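Local coordinates for protein glycoside hydrolase family 43 (Halothermothrix orenii, PDB 4QQS) that hydrolyses glycosidic bonds with alpha-L-arabinofuranosidase activity, and probably takes part in the breakdown of xylan and related plant polysaccharides, at residues A[53-66]-A[106-118]. Sequence-based numbering, arbitrary orientation.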
# COMPACT_ATOMS: atom_id res chain seq x y z
N LYS A 53 -10.38 10.01 -12.80
CA LYS A 53 -10.14 9.73 -14.22
C LYS A 53 -10.56 8.33 -14.65
O LYS A 53 -10.07 7.83 -15.66
CB LYS A 53 -8.67 9.96 -14.58
CG LYS A 53 -8.18 11.38 -14.30
CD LYS A 53 -7.58 12.02 -15.55
CE LYS A 53 -7.31 13.51 -15.38
NZ LYS A 53 -6.29 14.03 -16.35
N GLY A 54 -11.48 7.71 -13.92
CA GLY A 54 -12.09 6.46 -14.34
C GLY A 54 -11.36 5.22 -13.88
O GLY A 54 -10.49 5.27 -13.01
N LEU A 55 -11.73 4.08 -14.45
CA LEU A 55 -11.11 2.81 -14.09
C LEU A 55 -9.82 2.60 -14.87
O LEU A 55 -9.83 2.37 -16.08
CB LEU A 55 -12.05 1.63 -14.32
CG LEU A 55 -13.31 1.54 -13.45
CD1 LEU A 55 -14.16 0.35 -13.86
CD2 LEU A 55 -12.98 1.47 -11.98
N ALA A 56 -8.70 2.63 -14.16
CA ALA A 56 -7.41 2.29 -14.75
C ALA A 56 -7.32 0.81 -15.10
O ALA A 56 -6.76 0.44 -16.12
CB ALA A 56 -6.29 2.66 -13.79
N LEU A 57 -7.86 -0.02 -14.22
CA LEU A 57 -7.97 -1.46 -14.42
C LEU A 57 -9.44 -1.82 -14.25
O LEU A 57 -10.05 -1.52 -13.22
CB LEU A 57 -7.08 -2.20 -13.41
CG LEU A 57 -6.96 -3.72 -13.23
CD1 LEU A 57 -8.27 -4.39 -12.88
CD2 LEU A 57 -6.34 -4.34 -14.44
N ASP A 58 -10.01 -2.42 -15.28
CA ASP A 58 -11.38 -2.85 -15.28
C ASP A 58 -11.36 -4.33 -15.61
O ASP A 58 -10.95 -4.70 -16.71
CB ASP A 58 -12.16 -2.06 -16.34
CG ASP A 58 -13.66 -2.34 -16.32
OD1 ASP A 58 -14.10 -3.20 -15.53
OD2 ASP A 58 -14.39 -1.71 -17.12
N SER A 59 -11.77 -5.19 -14.69
CA SER A 59 -11.80 -6.60 -14.98
C SER A 59 -12.78 -6.92 -16.11
O SER A 59 -12.66 -7.98 -16.72
CB SER A 59 -12.12 -7.42 -13.73
OG SER A 59 -13.42 -7.16 -13.25
N TYR A 60 -13.73 -6.01 -16.38
CA TYR A 60 -14.69 -6.20 -17.46
C TYR A 60 -14.14 -5.73 -18.80
O TYR A 60 -14.77 -5.96 -19.82
CB TYR A 60 -15.99 -5.44 -17.19
CG TYR A 60 -16.74 -5.82 -15.92
CD1 TYR A 60 -16.33 -6.87 -15.11
CD2 TYR A 60 -17.86 -5.10 -15.55
CE1 TYR A 60 -17.03 -7.19 -13.96
CE2 TYR A 60 -18.56 -5.40 -14.40
CZ TYR A 60 -18.14 -6.45 -13.61
OH TYR A 60 -18.85 -6.75 -12.47
N TYR A 61 -12.98 -5.08 -18.80
CA TYR A 61 -12.29 -4.76 -20.05
C TYR A 61 -12.07 -6.04 -20.84
O TYR A 61 -11.79 -7.10 -20.29
CB TYR A 61 -10.95 -4.10 -19.73
CG TYR A 61 -10.13 -3.66 -20.93
CD1 TYR A 61 -10.67 -2.81 -21.89
CD2 TYR A 61 -8.80 -4.05 -21.07
CE1 TYR A 61 -9.93 -2.39 -22.97
CE2 TYR A 61 -8.05 -3.63 -22.15
CZ TYR A 61 -8.62 -2.80 -23.10
OH TYR A 61 -7.90 -2.37 -24.18
N GLU A 62 -12.22 -5.96 -22.16
CA GLU A 62 -12.26 -7.16 -22.97
C GLU A 62 -11.00 -8.02 -22.87
O GLU A 62 -11.08 -9.23 -23.00
CB GLU A 62 -12.60 -6.83 -24.42
CG GLU A 62 -11.59 -5.95 -25.14
CD GLU A 62 -10.57 -6.72 -25.96
OE1 GLU A 62 -10.57 -7.98 -25.93
OE2 GLU A 62 -9.76 -6.05 -26.65
N LYS A 63 -9.85 -7.40 -22.58
CA LYS A 63 -8.61 -8.16 -22.47
C LYS A 63 -8.38 -8.75 -21.08
O LYS A 63 -7.40 -9.43 -20.88
CB LYS A 63 -7.42 -7.27 -22.82
CG LYS A 63 -7.51 -6.65 -24.20
CD LYS A 63 -6.21 -6.00 -24.63
CE LYS A 63 -6.37 -5.24 -25.94
NZ LYS A 63 -6.91 -6.09 -27.03
N ASN A 64 -9.26 -8.48 -20.13
CA ASN A 64 -9.08 -8.96 -18.76
C ASN A 64 -10.04 -10.11 -18.49
O ASN A 64 -9.94 -11.13 -19.16
CB ASN A 64 -9.18 -7.79 -17.78
CG ASN A 64 -8.02 -6.84 -17.93
OD1 ASN A 64 -6.95 -7.24 -18.40
ND2 ASN A 64 -8.22 -5.58 -17.58
N GLY A 65 -10.95 -9.98 -17.53
CA GLY A 65 -11.91 -11.02 -17.22
C GLY A 65 -11.62 -11.82 -15.97
O GLY A 65 -12.48 -12.56 -15.50
N TRP A 66 -10.44 -11.67 -15.39
CA TRP A 66 -10.03 -12.43 -14.22
C TRP A 66 -10.46 -11.74 -12.94
O TRP A 66 -10.40 -10.52 -12.83
CB TRP A 66 -8.51 -12.64 -14.23
CG TRP A 66 -8.07 -13.48 -13.09
CD1 TRP A 66 -8.09 -14.84 -13.04
CD2 TRP A 66 -7.60 -13.04 -11.81
NE1 TRP A 66 -7.64 -15.28 -11.82
CE2 TRP A 66 -7.34 -14.19 -11.04
CE3 TRP A 66 -7.36 -11.78 -11.24
CZ2 TRP A 66 -6.87 -14.12 -9.75
CZ3 TRP A 66 -6.88 -11.72 -9.95
CH2 TRP A 66 -6.64 -12.88 -9.21
N PRO A 106 -0.32 5.75 -17.62
CA PRO A 106 -0.72 5.62 -16.21
C PRO A 106 -2.23 5.58 -16.00
O PRO A 106 -2.69 5.09 -14.98
CB PRO A 106 -0.11 6.86 -15.55
CG PRO A 106 0.05 7.83 -16.66
CD PRO A 106 0.40 7.01 -17.86
N LEU A 107 -3.00 6.10 -16.95
CA LEU A 107 -4.46 6.09 -16.81
C LEU A 107 -5.11 4.84 -17.38
O LEU A 107 -6.34 4.69 -17.33
CB LEU A 107 -5.06 7.33 -17.47
CG LEU A 107 -4.61 8.66 -16.86
CD1 LEU A 107 -5.22 9.81 -17.63
CD2 LEU A 107 -4.97 8.76 -15.37
N GLY A 108 -4.30 3.93 -17.93
CA GLY A 108 -4.82 2.69 -18.45
C GLY A 108 -5.24 2.79 -19.91
O GLY A 108 -4.93 3.77 -20.58
N PRO A 109 -5.94 1.77 -20.41
CA PRO A 109 -6.37 0.58 -19.67
C PRO A 109 -5.22 -0.37 -19.37
O PRO A 109 -4.39 -0.64 -20.24
CB PRO A 109 -7.38 -0.07 -20.61
CG PRO A 109 -6.94 0.33 -21.97
CD PRO A 109 -6.39 1.72 -21.82
N PHE A 110 -5.19 -0.87 -18.15
CA PHE A 110 -4.26 -1.93 -17.79
C PHE A 110 -4.81 -3.27 -18.24
O PHE A 110 -6.01 -3.55 -18.10
CB PHE A 110 -3.99 -1.92 -16.28
CG PHE A 110 -3.03 -0.84 -15.85
CD1 PHE A 110 -3.44 0.48 -15.74
CD2 PHE A 110 -1.71 -1.14 -15.57
CE1 PHE A 110 -2.55 1.47 -15.36
CE2 PHE A 110 -0.83 -0.15 -15.18
CZ PHE A 110 -1.25 1.14 -15.08
N LYS A 111 -3.93 -4.10 -18.80
CA LYS A 111 -4.30 -5.42 -19.27
C LYS A 111 -3.51 -6.47 -18.51
O LYS A 111 -2.30 -6.34 -18.31
CB LYS A 111 -4.05 -5.57 -20.77
CG LYS A 111 -2.60 -5.58 -21.18
CD LYS A 111 -2.46 -5.81 -22.67
CE LYS A 111 -1.01 -5.96 -23.07
NZ LYS A 111 -0.84 -6.24 -24.51
N ASN A 112 -4.19 -7.53 -18.08
CA ASN A 112 -3.52 -8.59 -17.35
C ASN A 112 -2.43 -9.23 -18.19
O ASN A 112 -2.62 -9.52 -19.37
CB ASN A 112 -4.52 -9.67 -16.94
CG ASN A 112 -5.47 -9.19 -15.88
OD1 ASN A 112 -5.14 -8.33 -15.07
ND2 ASN A 112 -6.68 -9.76 -15.87
N ILE A 113 -1.28 -9.44 -17.56
CA ILE A 113 -0.21 -10.20 -18.17
C ILE A 113 0.06 -11.54 -17.47
O ILE A 113 0.43 -12.49 -18.14
CB ILE A 113 1.06 -9.37 -18.42
CG1 ILE A 113 1.69 -8.89 -17.12
CG2 ILE A 113 0.73 -8.20 -19.39
CD1 ILE A 113 2.97 -8.08 -17.32
N LYS A 114 -0.18 -11.63 -16.16
CA LYS A 114 -0.17 -12.92 -15.47
C LYS A 114 -1.14 -12.81 -14.30
O LYS A 114 -0.86 -12.18 -13.29
CB LYS A 114 1.24 -13.32 -15.03
CG LYS A 114 1.36 -14.79 -14.69
CD LYS A 114 2.79 -15.23 -14.49
CE LYS A 114 2.91 -16.67 -14.04
NZ LYS A 114 4.33 -17.09 -14.09
N ALA A 115 -2.30 -13.42 -14.49
CA ALA A 115 -3.40 -13.33 -13.54
C ALA A 115 -3.98 -14.73 -13.35
O ALA A 115 -4.66 -15.22 -14.23
CB ALA A 115 -4.46 -12.36 -14.06
N PRO A 116 -3.69 -15.38 -12.21
CA PRO A 116 -2.90 -14.90 -11.08
C PRO A 116 -1.39 -14.92 -11.37
O PRO A 116 -0.90 -15.70 -12.21
CB PRO A 116 -3.23 -15.89 -9.97
CG PRO A 116 -3.49 -17.16 -10.69
CD PRO A 116 -4.17 -16.76 -11.99
N LEU A 117 -0.66 -14.11 -10.63
CA LEU A 117 0.79 -14.05 -10.76
C LEU A 117 1.42 -15.33 -10.19
O LEU A 117 2.40 -15.85 -10.76
CB LEU A 117 1.31 -12.81 -10.03
CG LEU A 117 2.82 -12.63 -10.00
CD1 LEU A 117 3.42 -12.53 -11.40
CD2 LEU A 117 3.17 -11.40 -9.19
N PHE A 118 0.88 -15.81 -9.08
CA PHE A 118 1.27 -17.08 -8.50
C PHE A 118 0.06 -17.64 -7.77
O PHE A 118 -0.89 -16.91 -7.49
CB PHE A 118 2.50 -16.96 -7.57
CG PHE A 118 2.29 -16.11 -6.33
CD1 PHE A 118 2.48 -14.74 -6.38
CD2 PHE A 118 1.94 -16.68 -5.10
CE1 PHE A 118 2.32 -13.95 -5.24
CE2 PHE A 118 1.79 -15.90 -3.97
CZ PHE A 118 1.98 -14.53 -4.05
O HOH W 1 -8.95 5.51 -16.70
O HOH W 2 -8.30 3.00 -18.53
O HOH W 3 -8.52 -2.37 -17.73
O HOH W 4 -4.68 -9.41 -21.23
O HOH W 5 -7.20 -12.06 -17.52
O HOH W 6 -8.93 -8.72 -14.23
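Trp66 lies with one indole face against Ala115 and Pro116, at one end of a surface seam between two successive blades of the five-bladed beta-propeller. The seam joins the end of strand 51-58, outermost in its blade, and the loop after it to the short outer strand 111-112 of the next blade. The Trp66 indole reaches over residues 115-116 because chi1 (-176°) sets CG anti to the backbone N, and Ala115 CB makes a CH-pi contact 4.2 Å from the centroid of the five-membered ring.

At Ala56, the backbone carries the contact: Phe110 N donates to Ala56 O at 2.9 Å, almost straight (168°). The same oxygen lies in the plane of the Phe110 ring, at its edge, 3.3 Å from Phe110 CD1. Gly108 passes so close that a beta carbon there would collide with Ala56 O. Farther out, the Pro109 ring, behind a cis peptide bond, puts CB over a face of Tyr61.

Between the Ala56 and Trp66 contacts, the Asn64 amide bridges the two segments. Its OD1 accepts from Asn112 N at 2.8 Å, while ND2 donates to Phe110 O at 3.0 Å and, within its own loop, to Asp58 O; both acceptors lie in the amide plane, fixing its rotation. A leucine here would probably leave Asn112 N without its acceptor and Phe110 O without its amide donor, weakening the tie between loop 58-64 and strand 111-112. Asn112 OD1 is hydrogen-bonded to Tyr87 OH, while Asn112 ND2 donates at 3.0 Å to a water that in turn donates to Trp66 O.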